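Local structure of putative carboxynorspermidine decarboxylase protein (3MT1) at the interface of chains A and B. The protein probably decarboxylates carboxynorspermidine and carboxyspermidine to norspermidine and spermidine, using pyridoxal 5'-phosphate as cofactor and working as a homodimer. Sequence-based numbering; all coordinates share one arbitrary frame. Chains: chain A/B, Putative carboxynorspermidine decarboxylase protein.

Contact 1: the interface of chains A and B. Residues chain A 332-334; chain B 37, 58, 62, 328.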
loop_
_atom_site.group_PDB
_atom_site.type_symbol
_atom_site.label_atom_id
_atom_site.label_comp_id
_atom_site.label_asym_id
_atom_site.label_seq_id
_atom_site.Cartn_x
_atom_site.Cartn_y
_atom_site.Cartn_z
ATOM N N PHE A 332 6.946 -2.312 -0.328
ATOM C CA PHE A 332 6.741 -3.226 -1.446
ATOM C C PHE A 332 8.101 -3.643 -2.025
ATOM O O PHE A 332 8.891 -2.795 -2.457
ATOM C CB PHE A 332 5.895 -2.503 -2.515
ATOM C CG PHE A 332 5.867 -3.195 -3.869
ATOM C CD1 PHE A 332 5.183 -4.405 -4.037
ATOM C CD2 PHE A 332 6.513 -2.610 -4.984
ATOM C CE1 PHE A 332 5.136 -5.030 -5.280
ATOM C CE2 PHE A 332 6.494 -3.249 -6.258
ATOM C CZ PHE A 332 5.792 -4.453 -6.400
ATOM N N ASN A 333 8.392 -4.943 -2.018
ATOM C CA ASN A 333 9.653 -5.428 -2.568
ATOM C C ASN A 333 10.913 -5.035 -1.772
ATOM O O ASN A 333 12.020 -5.341 -2.193
ATOM C CB ASN A 333 9.799 -4.950 -4.030
ATOM C CG ASN A 333 9.235 -5.950 -5.058
ATOM O OD1 ASN A 333 8.232 -6.662 -4.799
ATOM N ND2 ASN A 333 9.896 -6.027 -6.222
ATOM N N GLY A 334 10.759 -4.367 -0.632
ATOM C CA GLY A 334 11.890 -3.791 0.088
ATOM C C GLY A 334 12.586 -2.650 -0.653
ATOM O O GLY A 334 13.754 -2.328 -0.362
ATOM N N LYS B 37 9.934 -11.068 -1.839
ATOM C CA LYS B 37 8.896 -10.125 -2.268
ATOM C C LYS B 37 7.488 -10.561 -1.827
ATOM O O LYS B 37 6.606 -9.723 -1.602
ATOM C CB LYS B 37 8.965 -9.797 -3.765
ATOM C CG LYS B 37 8.580 -10.914 -4.678
ATOM C CD LYS B 37 8.775 -10.575 -6.176
ATOM C CE LYS B 37 8.589 -11.866 -7.004
ATOM N NZ LYS B 37 8.997 -11.706 -8.457
ATOM N N SER B 58 14.749 -8.860 -4.600
ATOM C CA SER B 58 14.763 -7.897 -5.685
ATOM C C SER B 58 15.160 -6.498 -5.290
ATOM O O SER B 58 14.859 -5.568 -6.005
ATOM C CB SER B 58 13.418 -7.880 -6.403
ATOM O OG SER B 58 12.363 -7.959 -5.464
ATOM N N GLU B 62 16.069 -6.403 0.731
ATOM C CA GLU B 62 15.675 -7.801 0.742
ATOM C C GLU B 62 16.868 -8.758 0.784
ATOM O O GLU B 62 16.885 -9.698 1.624
ATOM C CB GLU B 62 14.676 -8.141 -0.364
ATOM C CG GLU B 62 13.266 -7.671 -0.013
ATOM C CD GLU B 62 12.128 -8.077 -1.035
ATOM O OE1 GLU B 62 12.399 -8.515 -2.189
ATOM O OE2 GLU B 62 10.933 -7.947 -0.636
ATOM N N LYS B 328 3.474 -5.347 2.316
ATOM C CA LYS B 328 3.009 -4.144 1.665
ATOM C C LYS B 328 1.933 -3.449 2.480
ATOM O O LYS B 328 1.217 -2.608 1.979
ATOM C CB LYS B 328 2.606 -4.396 0.201
ATOM C CG LYS B 328 1.614 -5.539 -0.031
ATOM C CD LYS B 328 1.157 -5.556 -1.504
ATOM C CE LYS B 328 1.862 -6.638 -2.282
ATOM N NZ LYS B 328 1.918 -6.359 -3.715
#
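The A:Phe332 ring meets B:Lys328 at its CD1–CE1 rim, where the lysine amine NZ comes to 3.8 Å from CE1, tipped toward one face. The opposite face carries a neighbour from its own chain: the amide oxygen OD1 of A:Asn333, above the plane and displaced to the rim. B:Lys328 reaches the ring by running alongside it, its chain bent at chi3 (102°). The A:Asn333 amide in turn lies beside B:Lys37, with OD1 3.4 Å from CB of the lysine, while its nitrogen ND2 is turned toward B:Ser58 and stands 3.2 Å from OG. Another flat group, the B:Glu62 carboxylate, faces the A:Asn333 backbone. The backbone O of A:Asn333 sits over its face, 3.2 Å from OE1; both atoms can normally only accept, so this crowded approach is doubtful as modelled. On the B side, weak hydrogen bonds from N and OG of B:Ser58 lead to B:Glu62 OE1. In this family of barrel decarboxylases B:Lys37 is the cofactor-binding lysine, in the loop after strand 31-35. B:Glu62 belongs to the first turn of helix 60-70, and the 3-10 turn A:332-334 from the other subunit comes up against both, beside the active site.

Contact 2: the interface of chains A and B. Residues chain A 80, 99-100, 102-103; chain B 247-250, 258.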
loop_
_atom_site.group_PDB
_atom_site.type_symbol
_atom_site.label_atom_id
_atom_site.label_comp_id
_atom_site.label_asym_id
_atom_site.label_seq_id
_atom_site.Cartn_x
_atom_site.Cartn_y
_atom_site.Cartn_z
ATOM N N ALA A 80 -16.567 3.255 11.794
ATOM C CA ALA A 80 -16.967 2.383 12.901
ATOM C C ALA A 80 -15.896 2.434 13.976
ATOM O O ALA A 80 -14.712 2.253 13.704
ATOM C CB ALA A 80 -17.164 0.960 12.422
ATOM N N ASN A 99 -20.864 7.377 12.269
ATOM C CA ASN A 99 -21.233 7.017 10.951
ATOM C C ASN A 99 -22.690 6.628 10.882
ATOM O O ASN A 99 -23.335 6.893 9.877
ATOM C CB ASN A 99 -20.355 5.885 10.417
ATOM C CG ASN A 99 -20.688 5.546 8.991
ATOM O OD1 ASN A 99 -20.657 6.417 8.096
ATOM N ND2 ASN A 99 -21.036 4.300 8.759
ATOM N N SER A 100 -23.212 6.003 11.948
ATOM C CA SER A 100 -24.594 5.514 11.983
ATOM C C SER A 100 -25.268 5.702 13.350
ATOM O O SER A 100 -24.613 6.060 14.336
ATOM C CB SER A 100 -24.625 4.039 11.581
ATOM O OG SER A 100 -24.021 3.242 12.585
ATOM N N SER A 102 -26.668 3.178 14.982
ATOM C CA SER A 102 -26.330 2.059 15.873
ATOM C C SER A 102 -25.060 2.376 16.631
ATOM O O SER A 102 -25.021 2.220 17.863
ATOM C CB SER A 102 -26.218 0.739 15.127
ATOM O OG SER A 102 -25.572 0.943 13.894
ATOM N N GLN A 103 -24.057 2.847 15.884
ATOM C CA GLN A 103 -22.807 3.409 16.423
ATOM C C GLN A 103 -23.078 4.586 17.356
ATOM O O GLN A 103 -22.552 4.636 18.470
ATOM C CB GLN A 103 -21.881 3.892 15.289
ATOM C CG GLN A 103 -21.023 2.828 14.636
ATOM C CD GLN A 103 -19.710 2.680 15.326
ATOM O OE1 GLN A 103 -18.899 3.622 15.376
ATOM N NE2 GLN A 103 -19.468 1.486 15.873
ATOM N N LEU B 247 -17.569 -4.578 13.823
ATOM C CA LEU B 247 -17.706 -3.378 14.637
ATOM C C LEU B 247 -19.085 -2.717 14.485
ATOM O O LEU B 247 -19.563 -2.054 15.393
ATOM C CB LEU B 247 -16.613 -2.370 14.267
ATOM C CG LEU B 247 -15.146 -2.726 14.416
ATOM C CD1 LEU B 247 -14.403 -1.579 13.895
ATOM C CD2 LEU B 247 -14.750 -2.980 15.862
ATOM N N ASP B 248 -19.706 -2.881 13.326
ATOM C CA ASP B 248 -21.032 -2.343 13.087
ATOM C C ASP B 248 -21.760 -3.148 12.040
ATOM O O ASP B 248 -21.160 -3.804 11.193
ATOM C CB ASP B 248 -20.991 -0.872 12.675
ATOM C CG ASP B 248 -22.257 -0.116 13.080
ATOM O OD1 ASP B 248 -22.947 -0.522 14.065
ATOM O OD2 ASP B 248 -22.555 0.902 12.410
ATOM N N THR B 249 -23.077 -3.083 12.113
ATOM C CA THR B 249 -23.934 -3.838 11.233
ATOM C C THR B 249 -24.898 -2.859 10.598
ATOM O O THR B 249 -25.266 -1.879 11.222
ATOM C CB THR B 249 -24.590 -4.945 12.048
ATOM O OG1 THR B 249 -23.751 -6.109 11.931
ATOM C CG2 THR B 249 -25.995 -5.245 11.593
ATOM N N LEU B 250 -25.258 -3.088 9.346
ATOM C CA LEU B 250 -26.043 -2.111 8.600
ATOM C C LEU B 250 -26.902 -2.752 7.538
ATOM O O LEU B 250 -26.514 -3.742 6.925
ATOM C CB LEU B 250 -25.125 -1.076 7.921
ATOM C CG LEU B 250 -24.397 -0.028 8.770
ATOM C CD1 LEU B 250 -23.405 0.745 7.919
ATOM C CD2 LEU B 250 -25.393 0.918 9.468
ATOM N N ILE B 258 -19.018 -4.074 9.008
ATOM C CA ILE B 258 -17.729 -3.384 9.086
ATOM C C ILE B 258 -16.780 -4.119 10.024
ATOM O O ILE B 258 -17.137 -4.395 11.168
ATOM C CB ILE B 258 -17.878 -1.944 9.662
ATOM C CG1 ILE B 258 -19.154 -1.250 9.149
ATOM C CG2 ILE B 258 -16.579 -1.093 9.409
ATOM C CD1 ILE B 258 -19.060 -0.771 7.696
#
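B:Asp248 presents its carboxylate to two serines of chain A, one for each oxygen. The hydroxyl OG of A:Ser100 donates to OD2 at 2.8 Å and OG of A:Ser102 donates to OD1 at 3.0 Å, each bond using the syn lone pair of its oxygen. The acid thus meets the pair end-on, and the two bonds should hold it against rotation. A:Gln103 covers one carboxylate face with its methylene CG, 3.6 Å from CG of B:Asp248; the bend at chi2 (-90°) turns the amide away from the acid. Beside this, A:Ser100 CB packs on the CD2 branch of B:Leu250 at 3.8 Å, and A:Ala80 CB touches B:Ile258 CG2 and B:Leu247 CB. In the second shell A:Ser100 OG and A:Ser102 OG lie 3.1 Å apart, a possible hydrogen bond of undecided direction that would compete for the hydroxyl hydrogens given to B:Asp248. A:Gln103 N donates weakly to A:Ser100 OG, a capping bond at the start of helix 101-107, which may also steady the acid's negative charge. An alanine in place of B:Asp248 would probably leave both serine hydroxyls without their partner and open a gap beneath A:Gln103 CG. The site joins the barrel side of one subunit to strand 240-251 of the other, bracing the homodimer.

Contact 3: the interface of chains A and B. Residues chain A 40-42, 65, 326-327, 340; chain B 360-361, 364-365.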
loop_
_atom_site.group_PDB
_atom_site.type_symbol
_atom_site.label_atom_id
_atom_site.label_comp_id
_atom_site.label_asym_id
_atom_site.label_seq_id
_atom_site.Cartn_x
_atom_site.Cartn_y
_atom_site.Cartn_z
ATOM N N ALA A 40 -0.491 14.048 6.475
ATOM C CA ALA A 40 -0.251 13.931 7.893
ATOM C C ALA A 40 1.220 14.132 8.190
ATOM O O ALA A 40 1.724 13.673 9.178
ATOM C CB ALA A 40 -0.705 12.569 8.355
ATOM N N THR A 41 1.941 14.770 7.300
ATOM C CA THR A 41 3.359 14.968 7.528
ATOM C C THR A 41 3.554 16.057 8.587
ATOM O O THR A 41 3.564 17.256 8.277
ATOM C CB THR A 41 4.045 15.352 6.243
ATOM O OG1 THR A 41 3.745 14.354 5.255
ATOM C CG2 THR A 41 5.557 15.428 6.446
ATOM N N TRP A 42 3.711 15.628 9.831
ATOM C CA TRP A 42 3.472 16.527 10.949
ATOM C C TRP A 42 4.556 17.585 11.158
ATOM O O TRP A 42 4.321 18.589 11.812
ATOM C CB TRP A 42 3.163 15.769 12.240
ATOM C CG TRP A 42 4.136 14.686 12.566
ATOM C CD1 TRP A 42 4.021 13.351 12.246
ATOM C CD2 TRP A 42 5.347 14.821 13.306
ATOM N NE1 TRP A 42 5.093 12.660 12.731
ATOM C CE2 TRP A 42 5.930 13.534 13.386
ATOM C CE3 TRP A 42 6.009 15.903 13.902
ATOM C CZ2 TRP A 42 7.165 13.298 14.034
ATOM C CZ3 TRP A 42 7.241 15.668 14.561
ATOM C CH2 TRP A 42 7.803 14.367 14.610
ATOM N N LEU A 65 -2.659 12.065 16.693
ATOM C CA LEU A 65 -1.705 12.891 15.987
ATOM C C LEU A 65 -2.246 14.311 15.864
ATOM O O LEU A 65 -1.480 15.254 16.064
ATOM C CB LEU A 65 -1.389 12.328 14.591
ATOM C CG LEU A 65 -0.365 13.057 13.703
ATOM C CD1 LEU A 65 1.010 12.685 14.169
ATOM C CD2 LEU A 65 -0.454 12.724 12.233
HETATM N N MSE A 326 2.438 9.897 0.991
HETATM C CA MSE A 326 3.264 9.580 2.145
HETATM C C MSE A 326 2.446 8.841 3.175
HETATM O O MSE A 326 2.974 8.120 4.011
HETATM C CB MSE A 326 3.804 10.829 2.800
HETATM C CG MSE A 326 5.104 11.260 2.234
HETATM SE SE MSE A 326 5.581 13.118 2.701
HETATM C CE MSE A 326 4.375 13.967 1.449
ATOM N N VAL A 327 1.152 9.033 3.108
ATOM C CA VAL A 327 0.264 8.503 4.087
ATOM C C VAL A 327 -0.001 6.997 3.790
ATOM O O VAL A 327 -0.713 6.312 4.493
ATOM C CB VAL A 327 -0.995 9.408 4.021
ATOM C CG1 VAL A 327 -2.233 8.639 3.963
ATOM C CG2 VAL A 327 -0.966 10.432 5.155
ATOM N N ILE A 340 11.679 12.047 3.785
ATOM C CA ILE A 340 10.823 13.212 3.851
ATOM C C ILE A 340 11.705 14.420 4.090
ATOM O O ILE A 340 12.514 14.423 5.001
ATOM C CB ILE A 340 9.806 13.065 4.979
ATOM C CG1 ILE A 340 8.837 11.910 4.626
ATOM C CG2 ILE A 340 9.096 14.402 5.262
ATOM C CD1 ILE A 340 7.959 11.420 5.770
ATOM N N TYR B 360 3.212 4.509 13.865
ATOM C CA TYR B 360 2.491 5.395 12.963
ATOM C C TYR B 360 3.137 6.764 12.858
ATOM O O TYR B 360 3.441 7.211 11.759
ATOM C CB TYR B 360 1.034 5.531 13.393
ATOM C CG TYR B 360 0.249 6.610 12.694
ATOM C CD1 TYR B 360 -0.087 6.510 11.332
ATOM C CD2 TYR B 360 -0.221 7.703 13.409
ATOM C CE1 TYR B 360 -0.852 7.519 10.709
ATOM C CE2 TYR B 360 -0.965 8.696 12.816
ATOM C CZ TYR B 360 -1.276 8.608 11.490
ATOM O OH TYR B 360 -2.039 9.597 10.954
ATOM N N GLU B 361 3.383 7.397 14.018
ATOM C CA GLU B 361 3.828 8.788 14.075
ATOM C C GLU B 361 5.171 8.940 13.396
ATOM O O GLU B 361 5.397 9.904 12.641
ATOM C CB GLU B 361 3.961 9.273 15.514
ATOM C CG GLU B 361 3.939 10.777 15.614
ATOM C CD GLU B 361 4.394 11.315 16.946
ATOM O OE1 GLU B 361 3.738 12.269 17.462
ATOM O OE2 GLU B 361 5.405 10.796 17.467
ATOM N N LEU B 364 5.657 9.258 9.556
ATOM C CA LEU B 364 5.154 10.486 8.884
ATOM C C LEU B 364 6.091 11.670 8.962
ATOM O O LEU B 364 5.927 12.656 8.271
ATOM C CB LEU B 364 3.805 10.920 9.472
ATOM C CG LEU B 364 2.689 10.042 8.931
ATOM C CD1 LEU B 364 1.425 10.156 9.766
ATOM C CD2 LEU B 364 2.461 10.288 7.400
ATOM N N SER B 365 7.063 11.578 9.838
ATOM C CA SER B 365 7.997 12.663 10.038
ATOM C C SER B 365 8.942 12.239 11.119
ATOM O O SER B 365 9.650 13.062 11.665
ATOM C CB SER B 365 7.298 13.973 10.429
ATOM O OG SER B 365 7.425 14.941 9.396
ATOM O OXT SER B 365 9.013 11.065 11.449
#
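B:Leu364 is the apolar centre, a leucine from the C-terminal tail of one subunit sunk into the other. Its CD1 branch meets A:Ala40 CB at 3.5 Å and also approaches A:Leu65 CD2, while CD2 faces A:Val327 CG2 more distantly, at 4.1 Å. Its CB rests against A:Trp42 CD1 at 3.7 Å. A:Leu65, with CG anti to the backbone N (chi1 -179°), spreads its two branches over the tail helix: CD1 lies on B:Glu361 CG, and CD2 touches the phenol OH of B:Tyr360, the two side chains crossing at about a right angle. Further out, the indole of A:Trp42 is covered on both faces. B:Ser365 CB sits over the centre of one face, 3.4 Å from the centroid of the five-membered ring, a CH-pi contact; the B:Glu361 carboxyl carbon CD lies more loosely toward the rim of the other. At the indole edge NE1 donates to the backbone O of B:Glu361 at 2.8 Å, nearly straight (172° at H) and with the acceptor 5° out of the ring plane, which should fix the indole's turn. B:Ser365 is the last residue of its chain, following helix 357-362. This C-terminal end lodges between the partner's segment A:40-42, running from the loop past barrel strand 31-35 into the 3-10 turn 42-44, helix 60-70, and A:Ile340 of strand 339-343.

Contacts 1 and 3 draw on the same elements from opposite subunits: the loop after strand 31-35, helix 60-70 and the segment at 326-328 come from chain B in contact 1 and from chain A in contact 3. Their C-alpha centres lie about 21 Å apart. Through the two-fold, each subunit would therefore receive the partner's 332-334 turn beside the cofactor lysine and its C-terminal tail nearby, probably at the active-site rim. Contact 2 stands off, about 35 Å from contact 1 and 28 Å from contact 3, and uses separate elements, helix 101-107 and strand 240-251. It extends the homodimer's grip to the periphery.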